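Local coordinates for uncharacterized protein (Bacteroides caccae, PDB 3NO2) that is of unknown function but folds as a six-bladed beta-propeller, a scaffold that in other proteins serves binding or catalysis, at residues 6-11 with 40-45; 217-222 with 270-275. All coordinates share one frame; numbering follows the deposited sequence.

Interaction 1: 6-11 with 40-45; sequences HLLVGG and NSVAAT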
# COMPACT_ATOMS: atom_id res chain seq x y z
N HIS A 6 -17.03 -4.66 -2.83
CA HIS A 6 -16.01 -5.14 -3.73
C HIS A 6 -14.66 -4.56 -3.32
O HIS A 6 -14.57 -3.46 -2.77
CB HIS A 6 -16.34 -4.76 -5.17
CG HIS A 6 -17.47 -5.55 -5.74
ND1 HIS A 6 -18.78 -5.36 -5.32
CD2 HIS A 6 -17.49 -6.60 -6.58
CE1 HIS A 6 -19.55 -6.24 -5.95
NE2 HIS A 6 -18.80 -7.00 -6.72
N LEU A 7 -13.61 -5.34 -3.60
CA LEU A 7 -12.24 -5.03 -3.17
C LEU A 7 -11.31 -5.14 -4.35
O LEU A 7 -11.21 -6.18 -4.98
CB LEU A 7 -11.79 -5.98 -2.07
CG LEU A 7 -12.64 -5.96 -0.82
CD1 LEU A 7 -12.30 -7.19 0.07
CD2 LEU A 7 -12.53 -4.66 -0.04
N LEU A 8 -10.66 -4.04 -4.65
CA LEU A 8 -9.59 -3.98 -5.67
C LEU A 8 -8.29 -4.42 -4.98
O LEU A 8 -7.97 -3.90 -3.93
CB LEU A 8 -9.47 -2.56 -6.22
CG LEU A 8 -8.37 -2.25 -7.22
CD1 LEU A 8 -8.58 -3.01 -8.54
CD2 LEU A 8 -8.24 -0.74 -7.43
N VAL A 9 -7.59 -5.35 -5.57
CA VAL A 9 -6.36 -5.93 -4.95
C VAL A 9 -5.27 -6.10 -6.00
O VAL A 9 -5.52 -6.26 -7.21
CB VAL A 9 -6.62 -7.30 -4.27
CG1 VAL A 9 -7.52 -7.10 -3.04
CG2 VAL A 9 -7.21 -8.36 -5.21
N GLY A 10 -4.04 -6.15 -5.51
CA GLY A 10 -2.90 -6.47 -6.31
C GLY A 10 -1.76 -6.89 -5.40
O GLY A 10 -1.89 -6.84 -4.16
N GLY A 11 -0.64 -7.29 -5.95
CA GLY A 11 0.52 -7.61 -5.14
C GLY A 11 1.73 -7.98 -5.91
O GLY A 11 1.65 -8.50 -7.04
N ASN A 40 2.61 -2.94 -6.21
CA ASN A 40 2.45 -2.80 -4.75
C ASN A 40 1.46 -1.75 -4.32
O ASN A 40 1.32 -1.55 -3.12
CB ASN A 40 3.81 -2.56 -4.09
CG ASN A 40 4.67 -3.81 -4.07
OD1 ASN A 40 4.28 -4.84 -3.44
ND2 ASN A 40 5.85 -3.76 -4.71
N SER A 41 0.78 -1.09 -5.27
CA SER A 41 -0.23 -0.10 -4.98
C SER A 41 -1.36 -0.15 -6.03
O SER A 41 -1.12 0.01 -7.23
CB SER A 41 0.35 1.32 -5.05
OG SER A 41 1.29 1.50 -3.97
N VAL A 42 -2.59 -0.33 -5.52
CA VAL A 42 -3.83 -0.13 -6.26
C VAL A 42 -4.72 0.84 -5.50
O VAL A 42 -4.66 0.91 -4.27
CB VAL A 42 -4.60 -1.45 -6.52
CG1 VAL A 42 -3.77 -2.47 -7.28
CG2 VAL A 42 -5.14 -2.12 -5.24
N ALA A 43 -5.56 1.57 -6.21
CA ALA A 43 -6.48 2.52 -5.59
C ALA A 43 -7.65 2.75 -6.54
O ALA A 43 -7.53 2.56 -7.75
CB ALA A 43 -5.75 3.85 -5.27
N ALA A 44 -8.80 3.09 -5.98
CA ALA A 44 -10.03 3.39 -6.74
C ALA A 44 -10.47 4.78 -6.46
O ALA A 44 -10.37 5.29 -5.33
CB ALA A 44 -11.14 2.42 -6.37
N THR A 45 -10.99 5.41 -7.50
CA THR A 45 -11.68 6.70 -7.32
C THR A 45 -13.12 6.44 -6.91
O THR A 45 -13.65 5.35 -7.08
CB THR A 45 -11.68 7.56 -8.58
OG1 THR A 45 -12.52 6.95 -9.55
CG2 THR A 45 -10.26 7.76 -9.16

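Interaction 2: 217-222 with 270-275; sequences QLFPLQ and TICPIR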
# COMPACT_ATOMS: atom_id res chain seq x y z
N GLN A 217 -0.10 -3.64 2.95
CA GLN A 217 -1.00 -2.54 3.20
C GLN A 217 -1.99 -2.85 4.32
O GLN A 217 -2.58 -3.95 4.38
CB GLN A 217 -1.76 -2.14 1.94
CG GLN A 217 -2.49 -0.80 2.05
CD GLN A 217 -3.07 -0.32 0.75
OE1 GLN A 217 -2.80 -0.91 -0.31
NE2 GLN A 217 -3.81 0.80 0.79
N LEU A 218 -2.23 -1.82 5.12
CA LEU A 218 -3.25 -1.79 6.17
C LEU A 218 -4.34 -0.82 5.73
O LEU A 218 -4.01 0.30 5.30
CB LEU A 218 -2.61 -1.29 7.46
CG LEU A 218 -1.37 -2.06 7.95
CD1 LEU A 218 -0.78 -1.31 9.18
CD2 LEU A 218 -1.70 -3.50 8.29
N PHE A 219 -5.61 -1.21 5.85
CA PHE A 219 -6.70 -0.38 5.42
C PHE A 219 -7.72 -0.28 6.55
O PHE A 219 -8.54 -1.17 6.76
CB PHE A 219 -7.36 -0.89 4.12
CG PHE A 219 -8.12 0.17 3.40
CD1 PHE A 219 -9.36 0.54 3.82
CD2 PHE A 219 -7.55 0.78 2.32
CE1 PHE A 219 -10.04 1.58 3.13
CE2 PHE A 219 -8.22 1.82 1.66
CZ PHE A 219 -9.43 2.20 2.10
N PRO A 220 -7.65 0.83 7.29
CA PRO A 220 -8.64 1.03 8.40
C PRO A 220 -10.07 1.18 7.90
O PRO A 220 -10.29 1.76 6.85
CB PRO A 220 -8.17 2.36 9.03
CG PRO A 220 -6.69 2.42 8.73
CD PRO A 220 -6.54 1.81 7.35
N LEU A 221 -10.98 0.59 8.67
CA LEU A 221 -12.40 0.54 8.37
C LEU A 221 -13.17 1.36 9.39
O LEU A 221 -12.75 1.52 10.53
CB LEU A 221 -12.89 -0.90 8.33
CG LEU A 221 -12.19 -1.75 7.29
CD1 LEU A 221 -12.47 -3.24 7.53
CD2 LEU A 221 -12.58 -1.27 5.89
N GLN A 222 -14.31 1.89 8.90
CA GLN A 222 -15.16 2.82 9.68
C GLN A 222 -15.63 2.14 10.94
O GLN A 222 -15.83 2.80 11.97
CB GLN A 222 -16.37 3.29 8.85
CG GLN A 222 -16.02 4.35 7.78
N THR A 270 -1.62 -5.03 -1.62
CA THR A 270 -2.35 -3.76 -1.70
C THR A 270 -3.83 -4.03 -1.91
O THR A 270 -4.22 -4.98 -2.61
CB THR A 270 -1.73 -2.84 -2.78
OG1 THR A 270 -2.47 -1.62 -2.92
CG2 THR A 270 -1.64 -3.50 -4.15
N ILE A 271 -4.65 -3.14 -1.35
CA ILE A 271 -6.11 -3.26 -1.39
C ILE A 271 -6.76 -1.90 -1.38
O ILE A 271 -6.26 -1.00 -0.72
CB ILE A 271 -6.61 -4.09 -0.19
CG1 ILE A 271 -8.11 -4.32 -0.22
CG2 ILE A 271 -6.21 -3.45 1.15
CD1 ILE A 271 -8.56 -5.47 0.69
N CYS A 272 -7.92 -1.77 -2.03
CA CYS A 272 -8.77 -0.60 -1.91
C CYS A 272 -10.22 -1.03 -2.09
O CYS A 272 -10.51 -1.69 -3.08
CB CYS A 272 -8.43 0.44 -3.04
SG CYS A 272 -9.12 2.07 -2.64
N PRO A 273 -11.14 -0.60 -1.22
CA PRO A 273 -12.57 -0.79 -1.59
C PRO A 273 -12.90 -0.11 -2.91
O PRO A 273 -12.34 0.95 -3.23
CB PRO A 273 -13.31 -0.09 -0.42
CG PRO A 273 -12.33 -0.22 0.75
CD PRO A 273 -10.99 0.04 0.09
N ILE A 274 -13.79 -0.71 -3.70
CA ILE A 274 -14.22 -0.12 -4.98
C ILE A 274 -15.71 -0.33 -5.16
O ILE A 274 -16.26 -1.31 -4.70
CB ILE A 274 -13.39 -0.74 -6.15
CG1 ILE A 274 -13.66 0.04 -7.46
CG2 ILE A 274 -13.67 -2.24 -6.36
CD1 ILE A 274 -12.67 -0.27 -8.57
N ARG A 275 -16.36 0.63 -5.81
CA ARG A 275 -17.83 0.55 -6.03
C ARG A 275 -18.34 -0.67 -6.79
O ARG A 275 -19.46 -1.13 -6.54
CB ARG A 275 -18.34 1.81 -6.74
CG ARG A 275 -17.76 2.00 -8.16
CD ARG A 275 -18.47 3.06 -8.99
NE ARG A 275 -19.03 4.15 -8.19
CZ ARG A 275 -20.32 4.29 -7.88
NH1 ARG A 275 -21.23 3.41 -8.29
NH2 ARG A 275 -20.71 5.32 -7.14
O HOH W 1 -5.47 1.46 -1.65

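Interaction 1: 6-11 with 40-45
L8 and V42 meet across the interface between two neighbouring propeller sheets, and their conformations illustrate how apolar side chains can join strands that exchange no backbone hydrogen bonds. Strands 6-10 and 41-44 run nearly antiparallel, at 161°, yet their axes come no nearer than 6.6 Å, so side chains fill the space between them. L8 extends from its strand with CG anti to the backbone N (chi1 176°). The two side chains cross obliquely, L8 CG lying 3.8 Å from V42 CG2, while CD2 of L8 reaches past the valine to the backbone beyond it. There L8 CD2 comes within 3.4 Å of A43 O, and the same methyl makes a looser contact, 4.4 Å, with CB of A44.

V42 answers with its two methyls at different places along the opposing strand. With chi1 at -58°, CG1 stands beside its own backbone N and is turned toward the peptide between V9 and G10, 4.1 Å from G10 N. CG2, wedged between the backbone N and the carbonyl carbon, rests against the carbonyl of L8, 3.6 Å from L8 O. G10 has no side chain, and V42 CG1 packs against its backbone, near where a beta carbon would stand. Neighbouring residues extend the apolar layer: I19 and I50 also touch L8, and I17 and F52 touch V42. Backbone bonds of strand 6-10 go instead to strands 16-21 and 270-274 of its own sheet. Apolar contact between successive four-stranded sheets, with hydrogen bonding kept largely within each sheet, is characteristic of how the blades of a beta-propeller pack face to face around the central axis.

Interaction 2: 217-222 with 270-275
F219 and P273 reach toward each other tip to tip where adjacent blades of the six-bladed beta-propeller meet, a case of shape matching between strands that are neighbours in space but belong to different sheets. Strands 217-220 and 270-274 point nearly the same way, at 22°, with side chains bridging the 6.7 Å between their axes. The bump is the proline: its CD sits over one face of the phenyl ring in a CH-pi contact, displaced toward the rim and 3.3 Å from F219 CZ. I271 CG2 fits against the root of the same side chain, at F219 CB, and C272 SG lies obliquely to the ring, 4.4 Å from F219 CE2.

Deeper along the strands the extended side chain of Q217 is the projection, and the T270 hydroxyl and the I271 N-H form the recess that takes its end. The amide oxygen OE1 of Q217 accepts from both and also from Q129 NE2, outside the two segments. Water 1 joins Q217 NE2 to I271 O. T270 OG1 donates nearly in line with the carbonyl bond of Q217, 2.7 Å from OE1, whereas I271 N, 3.1 Å from that OE1, stands above the carbonyl plane.

Interaction 1 closes before interaction 2 opens along the chain, yet their centres lie only 8 Å apart, each about 9 Å from the centre of the chain. They meet in one sheet, where the N-terminal strand 6-10 pairs with the C-terminal strand 270-274; this blade is therefore built from both ends of the chain and closes the propeller ring. Interaction 1 joins that blade to the next one, starting with strand 41-44, and interaction 2 joins it to the preceding one, starting with strand 214-220. T270 also ties the two contacts together, its OG1 probably hydrogen-bonded to V42 N. Together they show how a closing blade is held to both neighbours.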